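Local coordinates for protein fructosyl amine:oxygen oxidoreductase (PDB 4WCT) that probably uses its bound FAD to oxidise fructosyl amines (Amadori products) with molecular oxygen, a deglycating reaction, at residues H76-D81 with F94-L99; Q251-A256 with D360-D365; I262-E267 with P345-R350; I328-E333 with E449-K454. All coordinates share one frame; numbering follows the deposited sequence. Where two conformers were deposited one is given.

Contact 1 of 4, residues H76-D81 with F94-L99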
# COMPACT_ATOMS: atom_id res chain seq x y z
N HIS A 76 7.42 9.41 8.10
CA HIS A 76 7.88 8.87 9.36
C HIS A 76 7.68 9.94 10.46
O HIS A 76 8.13 11.07 10.33
CB HIS A 76 9.37 8.53 9.28
CG HIS A 76 9.95 8.17 10.60
ND1 HIS A 76 9.43 7.15 11.38
CD2 HIS A 76 10.88 8.78 11.36
CE1 HIS A 76 10.05 7.13 12.54
NE2 HIS A 76 10.96 8.08 12.54
N SER A 77 7.08 9.52 11.57
CA SER A 77 6.92 10.38 12.75
C SER A 77 7.44 9.68 14.00
O SER A 77 7.12 8.52 14.26
CB SER A 77 5.45 10.72 12.96
OG SER A 77 4.94 11.31 11.79
N GLU A 78 8.31 10.36 14.73
CA GLU A 78 8.67 9.91 16.06
C GLU A 78 7.56 10.36 17.03
O GLU A 78 6.99 11.44 16.90
CB GLU A 78 10.01 10.53 16.49
CG GLU A 78 11.22 10.07 15.70
CD GLU A 78 11.54 8.58 15.86
OE1 GLU A 78 11.03 7.90 16.78
OE2 GLU A 78 12.29 8.06 15.02
N LEU A 79 7.28 9.53 18.02
CA LEU A 79 6.16 9.73 18.91
C LEU A 79 6.71 10.12 20.27
O LEU A 79 7.80 9.67 20.65
CB LEU A 79 5.38 8.43 19.02
CG LEU A 79 4.75 8.02 17.69
CD1 LEU A 79 4.07 6.68 17.85
CD2 LEU A 79 3.79 9.06 17.13
N LYS A 80 6.00 11.00 20.97
CA LYS A 80 6.40 11.39 22.33
C LYS A 80 6.14 10.22 23.30
O LYS A 80 5.11 9.56 23.24
CB LYS A 80 5.58 12.63 22.77
CG LYS A 80 5.77 13.87 21.92
CD LYS A 80 4.72 14.92 22.26
CE LYS A 80 5.11 16.30 21.75
NZ LYS A 80 3.95 17.00 21.13
N ASP A 81 6.96 10.10 24.34
CA ASP A 81 6.62 9.20 25.46
C ASP A 81 5.22 9.48 26.00
O ASP A 81 4.89 10.63 26.32
CB ASP A 81 7.64 9.35 26.60
CG ASP A 81 9.03 8.93 26.19
OD1 ASP A 81 10.00 9.47 26.77
OD2 ASP A 81 9.16 8.06 25.30
N PHE A 94 8.87 0.56 11.99
CA PHE A 94 8.87 0.28 10.55
C PHE A 94 9.27 1.51 9.74
O PHE A 94 10.16 1.44 8.89
CB PHE A 94 7.52 -0.24 10.08
CG PHE A 94 7.25 -1.67 10.46
CD1 PHE A 94 7.94 -2.70 9.84
CD2 PHE A 94 6.22 -1.99 11.31
CE1 PHE A 94 7.63 -4.02 10.10
CE2 PHE A 94 5.97 -3.30 11.65
CZ PHE A 94 6.63 -4.33 10.99
N THR A 95 8.61 2.64 9.98
CA THR A 95 8.88 3.85 9.16
C THR A 95 10.24 4.50 9.42
O THR A 95 10.82 5.10 8.53
CB THR A 95 7.77 4.91 9.23
OG1 THR A 95 7.54 5.35 10.57
CG2 THR A 95 6.47 4.33 8.66
N ARG A 96 10.75 4.35 10.63
CA ARG A 96 12.09 4.84 10.93
C ARG A 96 13.09 4.15 10.04
O ARG A 96 13.98 4.80 9.44
CB ARG A 96 12.42 4.58 12.40
CG ARG A 96 13.67 5.29 12.87
CD ARG A 96 14.02 4.95 14.31
NE ARG A 96 12.93 5.31 15.21
CZ ARG A 96 12.17 4.43 15.86
NH1 ARG A 96 12.51 3.15 15.92
NH2 ARG A 96 11.19 4.87 16.62
N ALA A 97 13.02 2.83 10.02
CA ALA A 97 13.91 2.03 9.18
C ALA A 97 13.71 2.37 7.70
O ALA A 97 14.68 2.46 6.92
CB ALA A 97 13.66 0.54 9.39
N ALA A 98 12.46 2.54 7.30
CA ALA A 98 12.18 2.80 5.90
C ALA A 98 12.78 4.13 5.50
O ALA A 98 13.35 4.25 4.42
CB ALA A 98 10.67 2.79 5.64
N LEU A 99 12.60 5.16 6.33
CA LEU A 99 13.10 6.48 5.99
C LEU A 99 14.61 6.42 5.79
O LEU A 99 15.17 7.02 4.85
CB LEU A 99 12.75 7.50 7.10
CG LEU A 99 13.26 8.93 6.87
CD1 LEU A 99 12.66 9.52 5.60
CD2 LEU A 99 12.94 9.81 8.06
O HOH W 1 5.56 6.96 11.34
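His76 turns its ring toward Thr95 and Arg96 because its CG stands trans to the backbone N (chi1 171°). Thr95 meets it with OG1, which its chi1 of 58° sets between its own backbone N and carbonyl carbon. His76 ND1 and Thr95 OG1 are 2.7 Å apart in a nearly straight hydrogen bond. Thr95 OG1 lies in the plane of the imidazole, and either atom could be the donor. Arg96 CA sits over one face of the ring, a CH-pi contact 3.6 Å from the centroid. Leu99 CD2 packs 4.0 Å from His76 CB.

Glu78 ties the two segments together a second time. Arg96 grips its carboxylate side-on. Arg96 NE gives a 2.8 Å bond to Glu78 OE2, and Arg96 NH2 gives a 3.0 Å bond to Glu78 OE1. Both oxygens use their syn lone pairs, and the two flat groups are only 16° from coplanar. Glu78 OE2 also accepts from His76 NE2 at 2.8 Å, this time from above the carboxylate plane. The imidazole is thus held at both nitrogens, which fixes its rotation. A water joins Ser77 N to Thr95 OG1. The arrangement is a His-carboxylate hydrogen bond extended by a bidentate salt bridge. It fastens the loop after strand 72-75 to helix 86-102 in the FAD-dependent oxidoreductase fold.

Contact 2 of 4, residues Q251-A256 with D360-D365; sequences QLRPTA and DADTPD. With FAD (flavin-adenine dinucleotide), chain C.
Gln251 meets the other segment through its backbone O, which receives the CA-H of Thr363 at 3.2 Å from Thr363 CA. Pro364 CD packs against the same oxygen. The side-chain amide of Gln251 turns elsewhere, to Arg419 N and Phe248 O. Leu252 lays CD2 against Ala361 CB and Thr363 CG2, both at 4.2 Å. Arg253 begins the paired strand. Its N donates to Asp362 O at 2.8 Å, and its O accepts from Asp362 N. Thr255 OG1 reaches that same Arg253 O from the opposite face of the carbonyl plane.

The Arg253 side chain runs beside that of Asp362 and bends at chi3 (68°), which brings NH2 to Asp362 OD2 at 2.8 Å in a salt bridge. Arg253 NH2 comes to the anti side of OD2, somewhat out of the carboxylate plane, and the two flat groups are 63° apart. Asp362 OD2 has a second cationic partner in Arg434. Strands 253-263 and 352-362 are antiparallel neighbours in the large mixed sheet of this FAD-dependent oxidoreductase. Pro254 and Ala361 form the non-hydrogen-bonded pair, with their side chains on the face away from the salt bridge. Thr255 N then donates to Asp360 O and Asp360 N to Thr255 O, both at 2.9 Å. Thr255 OG1 also accepts from Arg253 NE. Asp360 turns its carboxylate away from Thr255, and its OD2 takes a 2.6 Å hydrogen bond from O3' of the FAD ribityl chain and another from Gly387 N.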
# COMPACT_ATOMS: atom_id res chain seq x y z
N GLN A 251 -8.65 -12.35 9.03
CA GLN A 251 -7.66 -11.36 9.37
C GLN A 251 -7.40 -10.39 8.22
O GLN A 251 -6.88 -9.29 8.45
CB GLN A 251 -6.34 -11.99 9.82
CG GLN A 251 -6.44 -12.76 11.12
CD GLN A 251 -5.13 -13.40 11.47
OE1 GLN A 251 -4.26 -12.79 12.11
NE2 GLN A 251 -4.90 -14.56 10.92
N LEU A 252 -7.79 -10.74 7.01
CA LEU A 252 -7.64 -9.84 5.86
C LEU A 252 -8.98 -9.41 5.32
O LEU A 252 -9.83 -10.24 5.01
CB LEU A 252 -6.80 -10.49 4.77
CG LEU A 252 -5.34 -10.84 5.10
CD1 LEU A 252 -4.69 -11.46 3.84
CD2 LEU A 252 -4.51 -9.64 5.58
N ARG A 253 -9.09 -8.11 5.00
CA ARG A 253 -10.20 -7.61 4.22
C ARG A 253 -9.67 -6.99 2.94
O ARG A 253 -9.17 -5.89 2.97
CB ARG A 253 -11.00 -6.56 4.99
CG ARG A 253 -12.19 -6.08 4.23
CD ARG A 253 -12.93 -4.92 4.91
NE ARG A 253 -12.13 -3.71 4.90
CZ ARG A 253 -12.45 -2.61 5.59
NH1 ARG A 253 -13.60 -2.55 6.27
NH2 ARG A 253 -11.60 -1.60 5.60
N PRO A 254 -9.80 -7.70 1.81
CA PRO A 254 -9.41 -7.05 0.56
C PRO A 254 -10.29 -5.84 0.28
O PRO A 254 -11.51 -5.95 0.28
CB PRO A 254 -9.61 -8.14 -0.49
CG PRO A 254 -9.46 -9.43 0.27
CD PRO A 254 -10.07 -9.14 1.62
N THR A 255 -9.66 -4.70 0.02
CA THR A 255 -10.35 -3.42 -0.05
C THR A 255 -9.66 -2.56 -1.11
O THR A 255 -8.44 -2.64 -1.25
CB THR A 255 -10.32 -2.68 1.32
OG1 THR A 255 -10.64 -3.57 2.38
CG2 THR A 255 -11.26 -1.49 1.36
N ALA A 256 -10.46 -1.82 -1.88
CA ALA A 256 -9.96 -1.03 -3.01
C ALA A 256 -10.11 0.46 -2.82
O ALA A 256 -11.13 0.95 -2.33
CB ALA A 256 -10.64 -1.44 -4.29
N ASP A 360 -5.67 -3.34 -1.72
CA ASP A 360 -4.81 -3.76 -0.59
C ASP A 360 -5.66 -4.66 0.31
O ASP A 360 -6.79 -5.02 -0.05
CB ASP A 360 -4.35 -2.54 0.18
CG ASP A 360 -3.03 -2.74 0.95
OD1 ASP A 360 -2.55 -3.90 1.14
OD2 ASP A 360 -2.54 -1.73 1.55
N ALA A 361 -5.10 -5.06 1.44
CA ALA A 361 -5.90 -5.73 2.46
C ALA A 361 -5.64 -5.19 3.85
O ALA A 361 -4.48 -4.99 4.24
CB ALA A 361 -5.68 -7.24 2.39
N ASP A 362 -6.73 -4.92 4.58
CA ASP A 362 -6.70 -4.40 5.93
C ASP A 362 -6.80 -5.55 6.94
O ASP A 362 -7.66 -6.44 6.81
CB ASP A 362 -7.86 -3.46 6.19
CG ASP A 362 -7.73 -2.13 5.49
OD1 ASP A 362 -6.61 -1.56 5.43
OD2 ASP A 362 -8.80 -1.63 5.07
N THR A 363 -5.92 -5.52 7.93
CA THR A 363 -6.09 -6.31 9.15
C THR A 363 -7.10 -5.61 10.06
O THR A 363 -7.45 -4.44 9.84
CB THR A 363 -4.75 -6.45 9.84
OG1 THR A 363 -4.25 -5.14 10.14
CG2 THR A 363 -3.78 -7.23 8.93
N PRO A 364 -7.56 -6.29 11.13
CA PRO A 364 -8.52 -5.64 11.99
C PRO A 364 -8.04 -4.36 12.67
O PRO A 364 -8.85 -3.47 12.94
CB PRO A 364 -8.82 -6.73 13.04
CG PRO A 364 -8.61 -7.99 12.30
CD PRO A 364 -7.39 -7.72 11.45
N ASP A 365 -6.75 -4.25 12.96
CA ASP A 365 -6.18 -3.05 13.55
C ASP A 365 -5.29 -2.23 12.63
O ASP A 365 -4.70 -1.21 13.07
CB ASP A 365 -5.44 -3.43 14.82
CG ASP A 365 -4.26 -4.36 14.58
OD1 ASP A 365 -3.98 -4.72 13.41
OD2 ASP A 365 -3.65 -4.74 15.63
PA FAD C . 1.10 -5.71 -3.95
O1A FAD C . 2.09 -4.60 -4.15
O2A FAD C . -0.32 -5.55 -4.41
O5B FAD C . 1.73 -6.99 -4.61
C5B FAD C . 1.01 -8.23 -4.59
C4B FAD C . 1.55 -9.10 -5.72
O4B FAD C . 1.00 -10.45 -5.59
C3B FAD C . 1.20 -8.61 -7.12
O3B FAD C . 2.37 -8.42 -7.94
C2B FAD C . 0.30 -9.71 -7.67
O2B FAD C . 0.33 -9.87 -9.09
C1B FAD C . 0.77 -10.93 -6.89
N9A FAD C . -0.27 -11.99 -6.83
C8A FAD C . -1.60 -11.83 -6.73
N7A FAD C . -2.22 -13.03 -6.78
C5A FAD C . -1.23 -13.96 -6.83
C6A FAD C . -1.20 -15.41 -6.96
N6A FAD C . -2.33 -16.13 -6.97
N1A FAD C . 0.02 -15.99 -7.09
C2A FAD C . 1.17 -15.31 -7.05
N3A FAD C . 1.20 -13.97 -6.97
C4A FAD C . 0.04 -13.28 -6.87
N1 FAD C . 0.88 2.80 0.95
C2 FAD C . 1.77 3.76 1.39
O2 FAD C . 2.71 3.38 2.09
N3 FAD C . 1.69 5.03 0.98
C4 FAD C . 0.66 5.47 0.23
O4 FAD C . 0.53 6.66 -0.16
C4X FAD C . -0.33 4.52 -0.25
N5 FAD C . -1.37 4.92 -1.02
C5X FAD C . -2.12 3.97 -1.65
C6 FAD C . -3.05 4.31 -2.63
C7 FAD C . -3.87 3.35 -3.17
C7M FAD C . -4.80 3.73 -4.27
C8 FAD C . -3.72 1.95 -2.76
C8M FAD C . -4.54 0.86 -3.34
C9 FAD C . -2.74 1.58 -1.87
C9A FAD C . -1.97 2.54 -1.25
N10 FAD C . -1.04 2.19 -0.27
C10 FAD C . -0.14 3.16 0.17
C1' FAD C . -0.85 0.84 0.24
C2' FAD C . 0.26 0.08 -0.47
O2' FAD C . 0.05 0.25 -1.86
C3' FAD C . 0.17 -1.40 -0.07
O3' FAD C . 0.03 -1.52 1.35
C4' FAD C . 1.38 -2.20 -0.56
O4' FAD C . 1.68 -1.83 -1.91
C5' FAD C . 1.02 -3.68 -0.51
O5' FAD C . 2.16 -4.44 -0.91
P FAD C . 2.00 -6.01 -1.18
O1P FAD C . 3.35 -6.53 -1.64
O2P FAD C . 1.32 -6.59 0.04
O3P FAD C . 0.97 -6.08 -2.40

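Contact 3 of 4, residues I262-E267 with P345-R350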
# COMPACT_ATOMS: atom_id res chain seq x y z
N ILE A 262 -4.44 13.24 -14.52
CA ILE A 262 -4.64 14.34 -15.48
C ILE A 262 -3.31 14.58 -16.19
O ILE A 262 -2.25 14.64 -15.52
CB ILE A 262 -5.05 15.66 -14.75
CG1 ILE A 262 -6.41 15.51 -14.10
CG2 ILE A 262 -5.05 16.82 -15.73
CD1 ILE A 262 -6.85 16.69 -13.29
N GLN A 263 -3.34 14.76 -17.49
CA GLN A 263 -2.15 15.02 -18.26
C GLN A 263 -1.83 16.50 -18.28
O GLN A 263 -2.66 17.30 -18.72
CB GLN A 263 -2.41 14.54 -19.71
CG GLN A 263 -1.32 14.95 -20.67
CD GLN A 263 -0.06 14.18 -20.41
OE1 GLN A 263 0.03 12.99 -20.76
NE2 GLN A 263 0.97 14.88 -19.93
N MET A 264 -0.68 16.89 -17.73
CA MET A 264 -0.29 18.28 -17.67
C MET A 264 0.40 18.67 -18.96
O MET A 264 1.04 17.85 -19.62
CB MET A 264 0.64 18.53 -16.47
CG MET A 264 0.04 18.11 -15.12
SD MET A 264 -1.54 18.88 -14.73
CE MET A 264 -0.95 20.49 -14.25
N GLY A 265 0.25 19.93 -19.34
CA GLY A 265 0.92 20.44 -20.55
C GLY A 265 2.38 20.78 -20.31
O GLY A 265 2.87 20.84 -19.18
N PRO A 266 3.13 20.96 -21.40
CA PRO A 266 4.58 20.99 -21.30
C PRO A 266 5.19 22.26 -20.70
O PRO A 266 6.28 22.20 -20.12
CB PRO A 266 5.03 20.82 -22.75
CG PRO A 266 3.88 21.32 -23.56
CD PRO A 266 2.66 20.93 -22.80
N GLU A 267 4.43 23.37 -20.71
CA GLU A 267 4.87 24.58 -20.02
C GLU A 267 4.31 24.63 -18.60
O GLU A 267 5.06 24.88 -17.66
CB GLU A 267 4.44 25.87 -20.75
CG GLU A 267 5.09 26.07 -22.12
CD GLU A 267 6.59 26.34 -22.06
OE1 GLU A 267 7.20 26.29 -20.97
OE2 GLU A 267 7.15 26.71 -23.10
N PRO A 345 -8.61 24.68 -8.75
CA PRO A 345 -9.84 24.71 -9.56
C PRO A 345 -9.59 24.90 -11.04
O PRO A 345 -10.43 24.49 -11.87
CB PRO A 345 -10.63 25.90 -8.98
CG PRO A 345 -9.66 26.65 -8.14
CD PRO A 345 -8.69 25.62 -7.61
N HIS A 346 -8.41 25.41 -11.41
CA HIS A 346 -8.05 25.52 -12.80
C HIS A 346 -7.91 24.16 -13.49
O HIS A 346 -7.97 24.09 -14.74
CB HIS A 346 -6.77 26.33 -12.99
CG HIS A 346 -5.60 25.80 -12.24
ND1 HIS A 346 -5.53 25.85 -10.86
CD2 HIS A 346 -4.44 25.26 -12.67
CE1 HIS A 346 -4.42 25.25 -10.47
NE2 HIS A 346 -3.71 24.96 -11.54
N LEU A 347 -7.74 23.12 -12.69
CA LEU A 347 -7.60 21.74 -13.19
C LEU A 347 -8.89 20.93 -13.07
O LEU A 347 -8.94 19.81 -13.52
CB LEU A 347 -6.48 21.01 -12.44
CG LEU A 347 -5.09 21.63 -12.58
CD1 LEU A 347 -4.09 20.77 -11.82
CD2 LEU A 347 -4.69 21.87 -14.04
N ALA A 348 -9.89 21.43 -12.36
CA ALA A 348 -10.98 20.58 -11.91
C ALA A 348 -11.84 19.99 -13.01
O ALA A 348 -12.57 19.03 -12.74
CB ALA A 348 -11.85 21.32 -10.91
N ASP A 349 -11.85 20.61 -14.19
CA ASP A 349 -12.62 20.10 -15.30
C ASP A 349 -11.77 19.43 -16.38
O ASP A 349 -12.26 19.15 -17.49
CB ASP A 349 -13.47 21.21 -15.92
CG ASP A 349 -14.61 21.66 -15.01
OD1 ASP A 349 -15.26 20.79 -14.37
OD2 ASP A 349 -14.81 22.88 -14.87
N ARG A 350 -10.51 19.15 -16.09
CA ARG A 350 -9.63 18.56 -17.10
C ARG A 350 -10.02 17.10 -17.30
O ARG A 350 -10.37 16.38 -16.34
CB ARG A 350 -8.18 18.63 -16.67
CG ARG A 350 -7.66 20.05 -16.60
CD ARG A 350 -7.15 20.53 -17.94
NE ARG A 350 -5.80 20.04 -18.17
CZ ARG A 350 -4.68 20.70 -17.84
NH1 ARG A 350 -4.72 21.99 -17.51
NH2 ARG A 350 -3.53 20.11 -18.05
O HOH W 2 -5.51 17.60 -19.64
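Gln263 O is gripped by two donors, Arg350 NH2 and a water. Arg350 NH2 donates directly to Gln263 O at 3.0 Å, with an N-H...O angle of 154°. The oxygen lies in the guanidinium plane, while the donor is tilted 24° from the carbonyl plane of Gln263. The water donates to Gln263 O and accepts from Arg350 NE at 2.9 Å. It also sits at the guanidinium edge, so NE and NH2 of one arginine both serve this single carbonyl, one of them through the water. Bends at chi2 (-86°) and chi3 carry the Arg350 chain across Ile262, at about a right angle to it, to reach that oxygen. Glu268 lies beyond the two segments and forms a salt bridge with Arg350 NH2. The side-chain NE2 of Gln263 turns to its own neighbour Met264 O and to Lys293 O.

Apolar groups fill in beside the arginine. Ile262 CG2 touches Arg350 CB at 3.7 Å. Ile262 CD1 reaches Leu347 O at 3.8 Å. Met264 CE meets both methyls of Leu347, CD1 and CD2, at 4.0 Å. Leu347 opens a type I beta turn that ends at Arg350. Its backbone O accepts from Arg350 N at 3.1 Å. The contact therefore joins the end of strand 253-263 to the turn between helix 330-343 and strand 352-362.

Chemically, the guanidinium of Arg350 is fixed in its rotation by a carbonyl and a water that meet its edge in the plane. The carboxylate of Glu268 probably balances the charge of Arg350, while Arg350 CB packs on Ile262.

Contact 4 of 4, residues I328-E333 with E449-K454; sequences IPLEAE and EDQWTK
Thr453 N donates to Ile328 O at 2.8 Å, and Leu330 N donates to Gln451 O at 2.8 Å with a nearly straight angle of 175°. These bonds flank Pro329 and Trp452, whose backbones form a single beta bridge just where helix 330-343 begins. Pro329 holds the N-cap position, and its O accepts from Ala332 N and Glu333 N in the first turn. The loop after strand 442-443 is thus joined to the helix start.

A third bond runs from Ile328 N to the side-chain OG1 of Thr453, at 3.0 Å. A chi1 of 56° sets OG1 between the backbone N and the carbonyl carbon of Thr453, where it meets Ile328 N. It also bonds Gln327 OE1. Thr453 CG2, anti to the carbonyl carbon, touches Ile328 CG1. Thr453 CG2 also lies 3.6 Å from Glu333 OE1. The other carboxylate oxygen of Glu333 is in a salt bridge with Arg337.

Trp452 lies alongside Pro329. Pro329 CG stands over one face of the indole in a CH-pi contact, 4.2 Å from the centroid of the six-membered ring. Lys325 adds a cation-pi contact to the indole. Leu330 lies against the backbone of the other segment, with CD1 near Gln451 C and CA and CD2 near Trp452 O. Lys454 curls back over its own segment. Lys454 NZ donates to Asp450 O and to Trp452 O, the latter at 2.8 Å and nearly along the C=O axis.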
# COMPACT_ATOMS: atom_id res chain seq x y z
N ILE A 328 -12.48 3.95 -12.88
CA ILE A 328 -12.97 4.10 -11.52
C ILE A 328 -14.45 4.45 -11.55
O ILE A 328 -14.97 4.88 -12.61
CB ILE A 328 -12.21 5.18 -10.69
CG1 ILE A 328 -12.35 6.57 -11.33
CG2 ILE A 328 -10.75 4.73 -10.50
CD1 ILE A 328 -11.61 7.66 -10.57
N PRO A 329 -15.15 4.20 -10.44
CA PRO A 329 -16.55 4.62 -10.47
C PRO A 329 -16.69 6.11 -10.74
O PRO A 329 -15.89 6.93 -10.27
CB PRO A 329 -17.07 4.22 -9.09
CG PRO A 329 -16.20 3.07 -8.69
CD PRO A 329 -14.84 3.47 -9.20
N LEU A 330 -17.75 6.47 -11.44
CA LEU A 330 -18.02 7.89 -11.72
C LEU A 330 -18.09 8.69 -10.43
O LEU A 330 -17.76 9.89 -10.42
CB LEU A 330 -19.31 8.02 -12.51
CG LEU A 330 -19.24 7.49 -13.96
CD1 LEU A 330 -20.62 7.48 -14.58
CD2 LEU A 330 -18.28 8.30 -14.80
N GLU A 331 -18.65 8.10 -9.37
CA GLU A 331 -18.73 8.83 -8.09
C GLU A 331 -17.33 9.12 -7.50
O GLU A 331 -17.15 10.12 -6.80
CB GLU A 331 -19.63 8.09 -7.07
CG GLU A 331 -18.97 6.83 -6.55
CD GLU A 331 -19.85 5.60 -6.43
OE1 GLU A 331 -21.04 5.70 -6.02
OE2 GLU A 331 -19.25 4.52 -6.44
N ALA A 332 -16.34 8.31 -7.87
CA ALA A 332 -14.98 8.52 -7.37
C ALA A 332 -14.31 9.63 -8.20
O ALA A 332 -13.67 10.53 -7.63
CB ALA A 332 -14.16 7.25 -7.43
N GLU A 333 -14.53 9.62 -9.51
CA GLU A 333 -14.11 10.75 -10.33
C GLU A 333 -14.68 12.07 -9.81
O GLU A 333 -13.95 13.07 -9.67
CB GLU A 333 -14.51 10.55 -11.79
CG GLU A 333 -14.24 11.80 -12.64
CD GLU A 333 -14.77 11.71 -14.05
OE1 GLU A 333 -15.66 10.86 -14.35
OE2 GLU A 333 -14.40 12.58 -14.86
N GLU A 449 -22.91 -1.34 -14.08
CA GLU A 449 -21.98 -1.53 -15.18
C GLU A 449 -21.71 -0.25 -15.94
O GLU A 449 -20.62 -0.07 -16.48
CB GLU A 449 -22.51 -2.61 -16.14
CG GLU A 449 -22.27 -4.03 -15.65
CD GLU A 449 -23.26 -5.03 -16.21
OE1 GLU A 449 -23.13 -5.39 -17.41
OE2 GLU A 449 -24.14 -5.50 -15.45
N ASP A 450 -22.68 0.66 -15.98
CA ASP A 450 -22.55 1.88 -16.73
C ASP A 450 -22.13 3.06 -15.86
O ASP A 450 -22.14 4.21 -16.30
CB ASP A 450 -23.87 2.23 -17.44
CG ASP A 450 -25.01 2.42 -16.47
OD1 ASP A 450 -24.84 2.21 -15.25
OD2 ASP A 450 -26.14 2.60 -16.96
N GLN A 451 -21.66 2.76 -14.66
CA GLN A 451 -21.37 3.75 -13.62
C GLN A 451 -19.85 3.96 -13.47
O GLN A 451 -19.41 4.39 -12.41
CB GLN A 451 -21.94 3.23 -12.30
CG GLN A 451 -21.74 4.12 -11.08
CD GLN A 451 -22.43 5.45 -11.20
OE1 GLN A 451 -23.31 5.63 -12.05
NE2 GLN A 451 -22.01 6.42 -10.38
N TRP A 452 -19.07 3.63 -14.50
CA TRP A 452 -17.61 3.75 -14.44
C TRP A 452 -17.13 4.82 -15.43
O TRP A 452 -17.82 5.12 -16.42
CB TRP A 452 -16.97 2.40 -14.78
CG TRP A 452 -17.23 1.36 -13.79
CD1 TRP A 452 -18.36 0.59 -13.68
CD2 TRP A 452 -16.34 0.92 -12.77
NE1 TRP A 452 -18.20 -0.33 -12.68
CE2 TRP A 452 -16.97 -0.15 -12.10
CE3 TRP A 452 -15.02 1.23 -12.42
CZ2 TRP A 452 -16.34 -0.87 -11.08
CZ3 TRP A 452 -14.41 0.52 -11.43
CH2 TRP A 452 -15.06 -0.52 -10.76
N THR A 453 -15.93 5.35 -15.21
CA THR A 453 -15.27 6.15 -16.22
C THR A 453 -15.10 5.32 -17.50
O THR A 453 -15.16 4.08 -17.49
CB THR A 453 -13.90 6.69 -15.72
OG1 THR A 453 -13.07 5.61 -15.29
CG2 THR A 453 -14.10 7.66 -14.55
N LYS A 454 -14.93 6.05 -18.60
CA LYS A 454 -14.87 5.47 -19.94
C LYS A 454 -13.65 6.02 -20.67
O LYS A 454 -13.66 6.21 -21.88
CB LYS A 454 -16.19 5.73 -20.68
CG LYS A 454 -17.33 4.94 -20.03
CD LYS A 454 -18.71 5.55 -20.31
CE LYS A 454 -19.80 4.84 -19.48
NZ LYS A 454 -20.01 5.45 -18.12

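From the N terminus, contact 1 comes first. It closes a short loop between strand 72-75 and helix 86-102, in series with the other three. Contact 2 opens next, with 251-256, and closes a long excursion at 360-365. Contact 3 falls within that excursion, and both use strand 253-263, near its two ends. Helix 330-343 starts at 328-333, and 449-454 returns to it, so contact 4 crosses both contacts 2 and 3. It ties the loop after strand 442-443 to the start of that helix. Contacts 3 and 4 have centres about 20 Å apart, on the same side of the chain's centre; contacts 1 and 4 lie on opposite sides of it.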